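Local coordinates for protein ribosomal RNA small subunit methyltransferase E (Legionella pneumophila, PDB 5O95) that probably methylates the N3 position of a specific uridine in 16S ribosomal RNA, using S-adenosyl-L-methionine as the methyl donor, at residues L172-P176 with F202-I207; I195-E199 with R226-A231; Q87-K91 with I114-V120. Residues are numbered along the deposited sequence.

Interaction 1. Residues L172-P176 with F202-I207; sequences LILHP and FSDEEI
A strand end and the first turn of a helix can be joined mainly by side chains, with no direct hydrogen bond, and residues 172-176 with 202-207 illustrate how. Residues 172-174 are extended, and His175 and Pro176 carry the chain off the strand; Phe202 is also extended, Ser203 is the N-cap, and the helix starts at Asp204. The backbones stay apart, His175 CA lying 8.0 Å from Phe202 CA.

Apolar and aromatic packing fills the gap, into which His175 (chi1 t) and Phe202 (chi1 m, chi2 -85°) carry their rings. Ile173, t at both chi angles, extends its CD1 over one face of the Phe202 ring, 3.9 Å from the centroid, in a CH-pi contact. Ile207, m at both, does the same to His175, its CD1 3.8 Å from the imidazole centroid. Ile173 CD1 and Ile207 CD1 are 4.3 Å apart. The rings meet obliquely, centroids 5.9 Å apart and planes at 71°, while Leu174 O sits at the phenyl edge, 3.7 Å from Phe202 CE2.

Polar links are indirect or local. One water accepts from Phe202 N (2.9 Å) and lies 3.2 Å from His175 NE2. Ser203 and Glu206 form a capping box: Glu206 N donates to Ser203 OG (3.1 Å) and Ser203 N to Glu206 OE1 (3.0 Å).

Leu174 and nearby Gly197 belong to the S-adenosyl-L-methionine site. Strand 191-196, helix 204-212 and strand 216-218 form a beta-alpha-beta unit in the parallel sheet of the SPOUT methyltransferase domain, and strand 170-174 lies between its two strands.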
ATOM      1  N   LEU B 172       0.602 -10.649 -17.321  1.00 19.06           N
ATOM      2  CA  LEU B 172      -0.539 -10.819 -16.441  1.00 20.06           C
ATOM      3  C   LEU B 172      -1.431  -9.588 -16.481  1.00 17.70           C
ATOM      4  O   LEU B 172      -0.976  -8.464 -16.699  1.00 20.34           O
ATOM      5  CB  LEU B 172      -0.082 -11.041 -15.006  1.00 19.10           C
ATOM      6  CG  LEU B 172       0.835 -12.235 -14.809  1.00 20.69           C
ATOM      7  CD1 LEU B 172       1.357 -12.209 -13.369  1.00 25.26           C
ATOM      8  CD2 LEU B 172       0.112 -13.530 -15.086  1.00 20.09           C
ATOM      9  N   ILE B 173      -2.721  -9.811 -16.257  1.00 18.35           N
ATOM     10  CA  ILE B 173      -3.672  -8.716 -16.153  1.00 17.23           C
ATOM     11  C   ILE B 173      -4.565  -8.997 -14.954  1.00 21.06           C
ATOM     12  O   ILE B 173      -5.039 -10.122 -14.778  1.00 20.82           O
ATOM     13  CB  ILE B 173      -4.473  -8.547 -17.462  1.00 21.79           C
ATOM     14  CG1 ILE B 173      -5.483  -7.400 -17.358  1.00 21.89           C
ATOM     15  CG2 ILE B 173      -5.103  -9.869 -17.891  1.00 21.05           C
ATOM     16  CD1 ILE B 173      -6.020  -6.988 -18.717  1.00 20.14           C
ATOM     17  N   LEU B 174      -4.763  -7.987 -14.110  0.52 18.42           N
ATOM     18  CA  LEU B 174      -5.688  -8.107 -12.986  0.52 17.39           C
ATOM     19  C   LEU B 174      -7.110  -8.042 -13.518  0.52 22.86           C
ATOM     20  O   LEU B 174      -7.628  -6.966 -13.821  0.52 23.59           O
ATOM     21  CB  LEU B 174      -5.443  -7.010 -11.959  0.52 17.70           C
ATOM     22  CG  LEU B 174      -4.339  -7.279 -10.943  0.52 29.18           C
ATOM     23  CD1 LEU B 174      -4.272  -6.138  -9.957  0.52 21.29           C
ATOM     24  CD2 LEU B 174      -4.621  -8.588 -10.222  0.52 45.13           C
ATOM     25  N   HIS B 175      -7.750  -9.208 -13.629  1.00 22.59           N
ATOM     26  CA  HIS B 175      -9.115  -9.284 -14.130  1.00 22.48           C
ATOM     27  C   HIS B 175      -9.730 -10.579 -13.632  1.00 22.30           C
ATOM     28  O   HIS B 175      -9.064 -11.620 -13.663  1.00 24.91           O
ATOM     29  CB  HIS B 175      -9.147  -9.241 -15.662  1.00 23.66           C
ATOM     30  CG  HIS B 175     -10.521  -9.056 -16.229  1.00 24.23           C
ATOM     31  ND1 HIS B 175     -11.169 -10.039 -16.946  1.00 32.83           N
ATOM     32  CD2 HIS B 175     -11.379  -8.010 -16.163  1.00 29.06           C
ATOM     33  CE1 HIS B 175     -12.365  -9.605 -17.303  1.00 35.28           C
ATOM     34  NE2 HIS B 175     -12.518  -8.376 -16.841  1.00 33.58           N
ATOM     35  N   PRO B 176     -10.988 -10.564 -13.206  1.00 23.88           N
ATOM     36  CA  PRO B 176     -11.549 -11.729 -12.507  1.00 31.48           C
ATOM     37  C   PRO B 176     -11.896 -12.899 -13.415  1.00 25.56           C
ATOM     38  O   PRO B 176     -11.759 -14.056 -12.998  1.00 28.14           O
ATOM     39  CB  PRO B 176     -12.804 -11.160 -11.828  1.00 34.68           C
ATOM     40  CG  PRO B 176     -12.630  -9.678 -11.831  1.00 46.45           C
ATOM     41  CD  PRO B 176     -11.836  -9.369 -13.063  1.00 29.95           C
ATOM     42  N   PHE B 202     -12.481  -3.683 -17.580  1.00 28.49           N
ATOM     43  CA  PHE B 202     -12.161  -3.693 -19.002  1.00 27.67           C
ATOM     44  C   PHE B 202     -13.377  -4.115 -19.816  1.00 39.51           C
ATOM     45  O   PHE B 202     -14.167  -4.962 -19.388  1.00 36.78           O
ATOM     46  CB  PHE B 202     -11.043  -4.696 -19.301  1.00 25.35           C
ATOM     47  CG  PHE B 202      -9.748  -4.411 -18.577  1.00 28.61           C
ATOM     48  CD1 PHE B 202      -8.830  -3.520 -19.102  1.00 25.72           C
ATOM     49  CD2 PHE B 202      -9.450  -5.047 -17.390  1.00 27.25           C
ATOM     50  CE1 PHE B 202      -7.637  -3.268 -18.441  1.00 26.57           C
ATOM     51  CE2 PHE B 202      -8.273  -4.799 -16.729  1.00 27.30           C
ATOM     52  CZ  PHE B 202      -7.364  -3.906 -17.262  1.00 25.23           C
ATOM     53  N   SER B 203     -13.503  -3.544 -21.012  1.00 37.17           N
ATOM     54  CA  SER B 203     -14.575  -3.946 -21.913  1.00 37.20           C
ATOM     55  C   SER B 203     -14.277  -5.324 -22.501  1.00 38.95           C
ATOM     56  O   SER B 203     -13.149  -5.820 -22.447  1.00 35.94           O
ATOM     57  CB  SER B 203     -14.734  -2.931 -23.043  1.00 39.81           C
ATOM     58  OG  SER B 203     -13.696  -3.068 -23.995  1.00 40.21           O
ATOM     59  N   ASP B 204     -15.315  -5.950 -23.065  1.00 36.63           N
ATOM     60  CA  ASP B 204     -15.134  -7.259 -23.689  1.00 35.95           C
ATOM     61  C   ASP B 204     -14.108  -7.202 -24.811  1.00 40.50           C
ATOM     62  O   ASP B 204     -13.322  -8.140 -24.995  1.00 37.18           O
ATOM     63  CB  ASP B 204     -16.467  -7.776 -24.231  1.00 37.45           C
ATOM     64  CG  ASP B 204     -17.397  -8.247 -23.134  1.00 65.63           C
ATOM     65  OD1 ASP B 204     -16.901  -8.615 -22.048  1.00 60.87           O
ATOM     66  OD2 ASP B 204     -18.624  -8.255 -23.364  1.00 53.33           O
ATOM     67  N   GLU B 205     -14.101  -6.105 -25.572  1.00 36.41           N
ATOM     68  CA  GLU B 205     -13.151  -5.965 -26.667  1.00 43.06           C
ATOM     69  C   GLU B 205     -11.729  -5.802 -26.144  1.00 32.19           C
ATOM     70  O   GLU B 205     -10.779  -6.322 -26.739  1.00 38.29           O
ATOM     71  CB  GLU B 205     -13.558  -4.787 -27.557  1.00 42.18           C
ATOM     72  CG  GLU B 205     -12.534  -4.375 -28.597  1.00 59.68           C
ATOM     73  CD  GLU B 205     -12.939  -3.119 -29.344  1.00 83.80           C
ATOM     74  OE1 GLU B 205     -14.035  -2.586 -29.064  1.00 79.10           O
ATOM     75  OE2 GLU B 205     -12.162  -2.662 -30.208  1.00106.84           O
ATOM     76  N   GLU B 206     -11.562  -5.084 -25.030  1.00 30.55           N
ATOM     77  CA  GLU B 206     -10.232  -4.960 -24.442  1.00 32.07           C
ATOM     78  C   GLU B 206      -9.709  -6.316 -23.993  1.00 30.26           C
ATOM     79  O   GLU B 206      -8.532  -6.634 -24.195  1.00 31.77           O
ATOM     80  CB  GLU B 206     -10.261  -3.973 -23.278  1.00 30.51           C
ATOM     81  CG  GLU B 206     -10.478  -2.548 -23.730  1.00 35.25           C
ATOM     82  CD  GLU B 206     -10.468  -1.565 -22.586  1.00 43.81           C
ATOM     83  OE1 GLU B 206     -11.180  -1.795 -21.588  1.00 36.13           O
ATOM     84  OE2 GLU B 206      -9.741  -0.560 -22.690  1.00 32.99           O
ATOM     85  N   ILE B 207     -10.576  -7.139 -23.398  1.00 31.80           N
ATOM     86  CA  ILE B 207     -10.133  -8.445 -22.920  1.00 31.23           C
ATOM     87  C   ILE B 207      -9.785  -9.358 -24.088  1.00 31.51           C
ATOM     88  O   ILE B 207      -8.854 -10.171 -24.003  1.00 32.84           O
ATOM     89  CB  ILE B 207     -11.179  -9.064 -21.974  1.00 33.36           C
ATOM     90  CG1 ILE B 207     -11.270  -8.236 -20.696  1.00 27.31           C
ATOM     91  CG2 ILE B 207     -10.828 -10.507 -21.650  1.00 36.10           C
ATOM     92  CD1 ILE B 207      -9.934  -8.093 -19.991  1.00 31.64           C
TER
HETATM   93  O   HOH W   1     -14.188  -5.723 -16.357  1.00 36.92           O

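Interaction 2. Residues I195-E199 with R226-A231; sequences IIGPE and RTETAA
This is a largely buried contact in which the C-terminal end of strand 191-196 and the loop after it pack against the N-terminal end of helix 227-242. The chain leaves the strand at Gly197, stays extended through Pro198 and turns to helical-type angles at Glu199 (-59/-32); Arg226, the N-cap, is extended. Nearest CA pairs are Ile196 with Ala231 (6.7 Å) and Glu199 with Thr227 (6.1 Å). Ile196 (chi1 m, chi2 -138°) points toward the helix, its CD1 3.3 Å from Ala231 CA, an approach the small alanines allow. Thr227 CG2 rests 3.4 Å from Gly197 O. In SPOUT enzymes the loops after the C-terminal strand ends form the cofactor site, where this contact lies; Gly197 and Thr227 are both S-adenosyl-L-methionine-binding residues of this protein, though no cofactor is bound to this chain. Glu199 OE2 accepts from Thr227 N (3.1 Å, 159°), and a water bridges Glu199 OE2, Arg226 NH1 and Glu228 OE1. Glu228 also forms a salt bridge with Lys101 of the second subunit.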
ATOM      1  N   ILE B 195      -0.762  -5.616 -16.040  1.00 17.02           N
ATOM      2  CA  ILE B 195      -1.754  -4.592 -16.349  1.00 18.81           C
ATOM      3  C   ILE B 195      -2.713  -4.480 -15.173  1.00 22.03           C
ATOM      4  O   ILE B 195      -3.369  -5.460 -14.803  1.00 20.04           O
ATOM      5  CB  ILE B 195      -2.530  -4.940 -17.626  1.00 20.92           C
ATOM      6  CG1 ILE B 195      -1.588  -4.959 -18.830  1.00 22.96           C
ATOM      7  CG2 ILE B 195      -3.638  -3.908 -17.857  1.00 19.21           C
ATOM      8  CD1 ILE B 195      -2.252  -5.352 -20.115  1.00 23.11           C
ATOM      9  N   ILE B 196      -2.806  -3.286 -14.595  1.00 17.42           N
ATOM     10  CA  ILE B 196      -3.842  -2.953 -13.620  1.00 19.06           C
ATOM     11  C   ILE B 196      -4.762  -1.951 -14.285  1.00 21.85           C
ATOM     12  O   ILE B 196      -4.321  -0.857 -14.662  1.00 19.06           O
ATOM     13  CB  ILE B 196      -3.230  -2.345 -12.359  1.00 20.16           C
ATOM     14  CG1 ILE B 196      -2.131  -3.280 -11.863  1.00 25.75           C
ATOM     15  CG2 ILE B 196      -4.314  -2.046 -11.319  1.00 20.60           C
ATOM     16  CD1 ILE B 196      -2.103  -3.460 -10.428  1.00 29.44           C
ATOM     17  N   GLY B 197      -6.033  -2.326 -14.446  1.00 20.58           N
ATOM     18  CA  GLY B 197      -7.003  -1.457 -15.063  1.00 22.36           C
ATOM     19  C   GLY B 197      -7.656  -0.506 -14.083  1.00 20.22           C
ATOM     20  O   GLY B 197      -7.334  -0.464 -12.894  1.00 21.51           O
ATOM     21  N   PRO B 198      -8.597   0.287 -14.587  1.00 22.56           N
ATOM     22  CA  PRO B 198      -9.334   1.209 -13.723  1.00 21.76           C
ATOM     23  C   PRO B 198     -10.351   0.445 -12.894  1.00 23.10           C
ATOM     24  O   PRO B 198     -10.628  -0.735 -13.115  1.00 24.22           O
ATOM     25  CB  PRO B 198     -10.045   2.127 -14.724  1.00 23.51           C
ATOM     26  CG  PRO B 198     -10.304   1.213 -15.918  1.00 24.78           C
ATOM     27  CD  PRO B 198      -9.093   0.285 -15.973  1.00 25.83           C
ATOM     28  N   GLU B 199     -10.935   1.161 -11.936  1.00 25.12           N
ATOM     29  CA  GLU B 199     -11.906   0.538 -11.044  1.00 23.51           C
ATOM     30  C   GLU B 199     -13.083  -0.051 -11.804  1.00 25.60           C
ATOM     31  O   GLU B 199     -13.619  -1.080 -11.392  1.00 28.76           O
ATOM     32  CB  GLU B 199     -12.344   1.521  -9.957  1.00 33.12           C
ATOM     33  CG  GLU B 199     -11.133   2.106  -9.234  1.00 65.90           C
ATOM     34  CD  GLU B 199     -11.336   2.379  -7.755  1.00 79.36           C
ATOM     35  OE1 GLU B 199     -12.474   2.710  -7.358  1.00 77.24           O
ATOM     36  OE2 GLU B 199     -10.341   2.272  -6.996  1.00 26.60           O
ATOM     37  N   ARG B 226      -9.068  -1.188  -4.038  1.00 16.07           N
ATOM     38  CA  ARG B 226      -8.821   0.062  -4.750  1.00 15.05           C
ATOM     39  C   ARG B 226      -7.656  -0.100  -5.729  1.00 15.66           C
ATOM     40  O   ARG B 226      -6.757  -0.920  -5.525  1.00 18.49           O
ATOM     41  CB  ARG B 226      -8.545   1.175  -3.741  1.00 15.74           C
ATOM     42  CG  ARG B 226      -9.760   1.595  -2.977  1.00 22.76           C
ATOM     43  CD  ARG B 226      -9.416   2.645  -1.930  1.00 29.33           C
ATOM     44  NE  ARG B 226     -10.628   3.139  -1.279  1.00 28.78           N
ATOM     45  CZ  ARG B 226     -11.445   4.046  -1.809  1.00 49.12           C
ATOM     46  NH1 ARG B 226     -11.186   4.559  -3.007  1.00 37.94           N
ATOM     47  NH2 ARG B 226     -12.528   4.432  -1.146  1.00 32.96           N
ATOM     48  N   THR B 227      -7.673   0.681  -6.815  0.61 18.38           N
ATOM     49  CA  THR B 227      -6.655   0.508  -7.850  0.61 18.44           C
ATOM     50  C   THR B 227      -5.248   0.708  -7.303  0.61 14.83           C
ATOM     51  O   THR B 227      -4.335  -0.044  -7.655  0.61 13.64           O
ATOM     52  CB  THR B 227      -6.917   1.426  -9.044  0.61 16.65           C
ATOM     53  OG1 THR B 227      -7.242   2.744  -8.582  0.61 35.54           O
ATOM     54  CG2 THR B 227      -8.056   0.865  -9.880  0.61 23.69           C
ATOM     55  N   GLU B 228      -5.059   1.693  -6.419  1.00 17.55           N
ATOM     56  CA  GLU B 228      -3.727   1.914  -5.875  1.00 21.29           C
ATOM     57  C   GLU B 228      -3.344   0.805  -4.916  1.00 20.05           C
ATOM     58  O   GLU B 228      -2.178   0.403  -4.877  1.00 18.87           O
ATOM     59  CB  GLU B 228      -3.600   3.299  -5.227  1.00 21.42           C
ATOM     60  CG  GLU B 228      -4.285   3.486  -3.883  1.00 23.16           C
ATOM     61  CD  GLU B 228      -5.765   3.831  -3.987  1.00 36.95           C
ATOM     62  OE1 GLU B 228      -6.333   3.761  -5.092  1.00 25.09           O
ATOM     63  OE2 GLU B 228      -6.356   4.180  -2.947  1.00 28.26           O
ATOM     64  N   THR B 229      -4.312   0.259  -4.175  1.00 15.29           N
ATOM     65  CA  THR B 229      -3.987  -0.885  -3.334  1.00 11.57           C
ATOM     66  C   THR B 229      -3.605  -2.074  -4.192  1.00 14.69           C
ATOM     67  O   THR B 229      -2.659  -2.802  -3.871  1.00 17.49           O
ATOM     68  CB  THR B 229      -5.213  -1.248  -2.500  1.00 16.74           C
ATOM     69  OG1 THR B 229      -5.674  -0.097  -1.798  1.00 19.87           O
ATOM     70  CG2 THR B 229      -4.838  -2.335  -1.472  1.00 20.09           C
ATOM     71  N   ALA B 230      -4.348  -2.298  -5.271  1.00 14.66           N
ATOM     72  CA  ALA B 230      -4.109  -3.430  -6.149  1.00 12.80           C
ATOM     73  C   ALA B 230      -2.702  -3.404  -6.717  1.00 17.21           C
ATOM     74  O   ALA B 230      -2.050  -4.444  -6.795  1.00 16.50           O
ATOM     75  CB  ALA B 230      -5.123  -3.442  -7.293  1.00 19.03           C
ATOM     76  N   ALA B 231      -2.251  -2.240  -7.191  1.00 14.94           N
ATOM     77  CA  ALA B 231      -0.885  -2.134  -7.689  1.00 19.87           C
ATOM     78  C   ALA B 231       0.116  -2.595  -6.651  1.00 19.37           C
ATOM     79  O   ALA B 231       1.015  -3.387  -6.950  1.00 19.77           O
ATOM     80  CB  ALA B 231      -0.587  -0.692  -8.094  1.00 19.24           C
TER
HETATM   81  O   HOH W   2      -9.192   4.367  -5.087  1.00 24.37           O

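Interaction 3. Residues Q87-K91 with I114-V120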
ATOM      1  N   GLN B  87      -0.238   0.932 -15.298  1.00 16.07           N
ATOM      2  CA  GLN B  87      -1.229   1.350 -14.310  1.00 19.09           C
ATOM      3  C   GLN B  87      -2.193   2.300 -14.992  1.00 16.87           C
ATOM      4  O   GLN B  87      -1.774   3.353 -15.484  1.00 20.06           O
ATOM      5  CB  GLN B  87      -0.545   2.070 -13.141  1.00 20.12           C
ATOM      6  CG  GLN B  87      -1.500   2.527 -12.037  1.00 19.90           C
ATOM      7  CD  GLN B  87      -2.052   1.367 -11.211  1.00 21.42           C
ATOM      8  OE1 GLN B  87      -1.475   0.291 -11.189  1.00 22.26           O
ATOM      9  NE2 GLN B  87      -3.185   1.586 -10.534  1.00 30.82           N
ATOM     10  N   ALA B  88      -3.477   1.943 -15.006  1.00 20.21           N
ATOM     11  CA  ALA B  88      -4.460   2.808 -15.644  1.00 21.71           C
ATOM     12  C   ALA B  88      -4.532   4.145 -14.918  1.00 25.44           C
ATOM     13  O   ALA B  88      -4.449   4.209 -13.688  1.00 19.57           O
ATOM     14  CB  ALA B  88      -5.822   2.126 -15.635  1.00 21.01           C
ATOM     15  N   ILE B  89      -4.675   5.225 -15.691  1.00 21.92           N
ATOM     16  CA  ILE B  89      -4.769   6.547 -15.089  1.00 23.50           C
ATOM     17  C   ILE B  89      -6.077   6.669 -14.314  1.00 23.17           C
ATOM     18  O   ILE B  89      -7.050   5.954 -14.573  1.00 25.96           O
ATOM     19  CB  ILE B  89      -4.571   7.674 -16.121  1.00 21.58           C
ATOM     20  CG1 ILE B  89      -5.630   7.598 -17.224  1.00 25.32           C
ATOM     21  CG2 ILE B  89      -3.165   7.594 -16.707  1.00 23.04           C
ATOM     22  CD1 ILE B  89      -5.589   8.796 -18.197  1.00 30.75           C
ATOM     23  N   SER B  90      -6.083   7.547 -13.317  1.00 25.35           N
ATOM     24  CA  SER B  90      -7.170   7.571 -12.358  1.00 25.02           C
ATOM     25  C   SER B  90      -7.375   8.997 -11.873  1.00 25.01           C
ATOM     26  O   SER B  90      -6.514   9.861 -12.033  1.00 31.10           O
ATOM     27  CB  SER B  90      -6.904   6.630 -11.173  1.00 25.15           C
ATOM     28  OG  SER B  90      -5.690   6.988 -10.546  1.00 28.26           O
ATOM     29  N   LYS B  91      -8.544   9.227 -11.282  1.00 26.30           N
ATOM     30  CA  LYS B  91      -8.863  10.530 -10.711  1.00 27.85           C
ATOM     31  C   LYS B  91      -8.070  10.756  -9.417  1.00 27.04           C
ATOM     32  O   LYS B  91      -7.461   9.839  -8.846  1.00 27.97           O
ATOM     33  CB  LYS B  91     -10.364  10.639 -10.454  1.00 30.97           C
ATOM     34  CG  LYS B  91     -10.823   9.722  -9.358  1.00 39.45           C
ATOM     35  CD  LYS B  91     -12.337   9.676  -9.285  1.00 32.62           C
ATOM     36  CE  LYS B  91     -12.783   8.841  -8.092  1.00 43.52           C
ATOM     37  NZ  LYS B  91     -14.261   8.910  -7.893  1.00 48.53           N
ATOM     38  N   ILE B 114      -3.864   4.205 -20.646  1.00 24.69           N
ATOM     39  CA  ILE B 114      -5.183   4.742 -20.972  1.00 24.56           C
ATOM     40  C   ILE B 114      -6.011   3.586 -21.491  1.00 23.67           C
ATOM     41  O   ILE B 114      -5.601   2.892 -22.430  1.00 32.30           O
ATOM     42  CB  ILE B 114      -5.088   5.877 -22.006  1.00 28.75           C
ATOM     43  CG1 ILE B 114      -4.084   6.927 -21.520  1.00 31.03           C
ATOM     44  CG2 ILE B 114      -6.464   6.480 -22.224  1.00 29.62           C
ATOM     45  CD1 ILE B 114      -3.624   7.878 -22.621  1.00 37.35           C
ATOM     46  N   THR B 115      -7.159   3.350 -20.849  1.00 26.00           N
ATOM     47  CA  THR B 115      -8.078   2.292 -21.216  1.00 27.24           C
ATOM     48  C   THR B 115      -9.465   2.896 -21.349  1.00 35.45           C
ATOM     49  O   THR B 115      -9.692   4.062 -21.008  1.00 29.91           O
ATOM     50  CB  THR B 115      -8.091   1.154 -20.181  1.00 28.62           C
ATOM     51  OG1 THR B 115      -8.911   1.526 -19.068  1.00 30.42           O
ATOM     52  CG2 THR B 115      -6.687   0.848 -19.689  1.00 27.66           C
ATOM     53  N   GLU B 116     -10.392   2.069 -21.840  1.00 28.54           N
ATOM     54  CA  GLU B 116     -11.706   2.558 -22.250  1.00 31.24           C
ATOM     55  C   GLU B 116     -12.500   3.087 -21.062  1.00 35.31           C
ATOM     56  O   GLU B 116     -13.228   4.081 -21.187  1.00 33.45           O
ATOM     57  CB  GLU B 116     -12.456   1.440 -22.970  1.00 37.48           C
ATOM     58  CG  GLU B 116     -13.841   1.806 -23.475  1.00 55.06           C
ATOM     59  CD  GLU B 116     -14.473   0.698 -24.309  1.00 59.05           C
ATOM     60  OE1 GLU B 116     -13.932   0.370 -25.388  1.00 67.03           O
ATOM     61  OE2 GLU B 116     -15.506   0.144 -23.879  1.00 51.51           O
ATOM     62  N   ARG B 117     -12.347   2.467 -19.891  1.00 30.86           N
ATOM     63  CA  ARG B 117     -13.148   2.819 -18.728  1.00 29.57           C
ATOM     64  C   ARG B 117     -12.439   3.733 -17.728  1.00 27.38           C
ATOM     65  O   ARG B 117     -12.931   3.894 -16.608  1.00 34.51           O
ATOM     66  CB  ARG B 117     -13.665   1.559 -18.044  1.00 30.03           C
ATOM     67  CG  ARG B 117     -14.466   0.708 -18.997  1.00 35.67           C
ATOM     68  CD  ARG B 117     -15.153  -0.429 -18.290  1.00 31.50           C
ATOM     69  NE  ARG B 117     -16.056  -1.151 -19.179  1.00 30.68           N
ATOM     70  CZ  ARG B 117     -16.541  -2.357 -18.894  1.00 36.89           C
ATOM     71  NH1 ARG B 117     -16.183  -2.953 -17.762  1.00 33.93           N
ATOM     72  NH2 ARG B 117     -17.373  -2.966 -19.734  1.00 36.73           N
ATOM     73  N   CYS B 118     -11.314   4.345 -18.096  1.00 31.39           N
ATOM     74  CA  CYS B 118     -10.694   5.296 -17.182  1.00 27.25           C
ATOM     75  C   CYS B 118     -11.617   6.487 -16.944  1.00 36.19           C
ATOM     76  O   CYS B 118     -12.373   6.901 -17.825  1.00 43.65           O
ATOM     77  CB  CYS B 118      -9.345   5.770 -17.727  1.00 33.90           C
ATOM     78  SG  CYS B 118      -8.110   4.463 -17.752  1.00 32.77           S
ATOM     79  N   GLN B 119     -11.568   7.025 -15.726  1.00 49.20           N
ATOM     80  CA  GLN B 119     -12.482   8.095 -15.341  1.00 78.11           C
ATOM     81  C   GLN B 119     -12.039   9.473 -15.816  1.00 37.95           C
ATOM     82  O   GLN B 119     -12.802  10.434 -15.669  1.00 41.51           O
ATOM     83  CB  GLN B 119     -12.648   8.126 -13.816  1.00 62.41           C
ATOM     84  CG  GLN B 119     -13.512   7.015 -13.247  1.00 77.40           C
ATOM     85  CD  GLN B 119     -13.551   7.031 -11.730  1.00 93.84           C
ATOM     86  OE1 GLN B 119     -12.667   6.477 -11.072  1.00 50.04           O
ATOM     87  NE2 GLN B 119     -14.575   7.670 -11.165  1.00 66.23           N
ATOM     88  N   VAL B 120     -10.840   9.599 -16.384  1.00 32.72           N
ATOM     89  CA  VAL B 120     -10.180  10.890 -16.502  1.00 39.43           C
ATOM     90  C   VAL B 120      -9.624  11.084 -17.903  1.00 48.13           C
ATOM     91  O   VAL B 120      -9.441  10.134 -18.668  1.00 38.70           O
ATOM     92  CB  VAL B 120      -9.049  11.052 -15.467  1.00 43.41           C
ATOM     93  CG1 VAL B 120      -9.629  11.119 -14.068  1.00 40.52           C
ATOM     94  CG2 VAL B 120      -8.078   9.899 -15.587  1.00 34.35           C
TER
HETATM   95  O   HOH W   3      -9.744   5.640 -13.984  1.00 38.24           O
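Interlocking apolar side chains join the end of strand 82-88 to the loop that follows strand 109-114; no direct hydrogen bond crosses between these segments, although Gln87 and Ile89 pair with Leu113 just before. Ile89 is the main bump of residues 87-91: its CD1 reaches Ile114 CG1 (4.1 Å), while its CG1 meets Val120 CG2 (3.7 Å). Cys118 SG sits between Ala88 CB (3.9 Å) and Ile89 CG1 (4.0 Å), and 3.7 Å from Ile89 O. The type I turn Thr115-Cys118 brings the cysteine round, and Thr115 N donates to Cys118 SG (3.4 Å). Farther out, Val120 CG1 settles against the extended backbone, 3.5 Å from Lys91 CA. One gap is filled by water, which donates to Ile89 O (2.8 Å) and accepts from Gln119 N (2.9 Å). Ala88 also lies close to Gly197, beside the cofactor site. The contact joins the C-terminal ends of neighbouring parallel strands and the loops that follow, where SPOUT methyltransferases bind their cofactor.

In the fold
All three contacts gather at the C-terminal ends of the strands of one parallel sheet, where 109-114, 82-88, 191-196 and 170-174 lie side by side. Interaction 2 is the most buried where Ile196 meets the alanines, while its hydrogen bond and water bridge lie at the exposed Glu199 end; it alone meets the second subunit. Interactions 1 and 3 are partly buried: the first rests on aromatic faces, the third on aliphatic and sulfur packing. All three include a bridging water, but only interaction 2 has a direct hydrogen bond between its segments. Backbone hydrogen bonds tie it to both others, through Leu174 N to Ile195 O (3.0 Å) and Ala88 N to Ile196 O (2.9 Å).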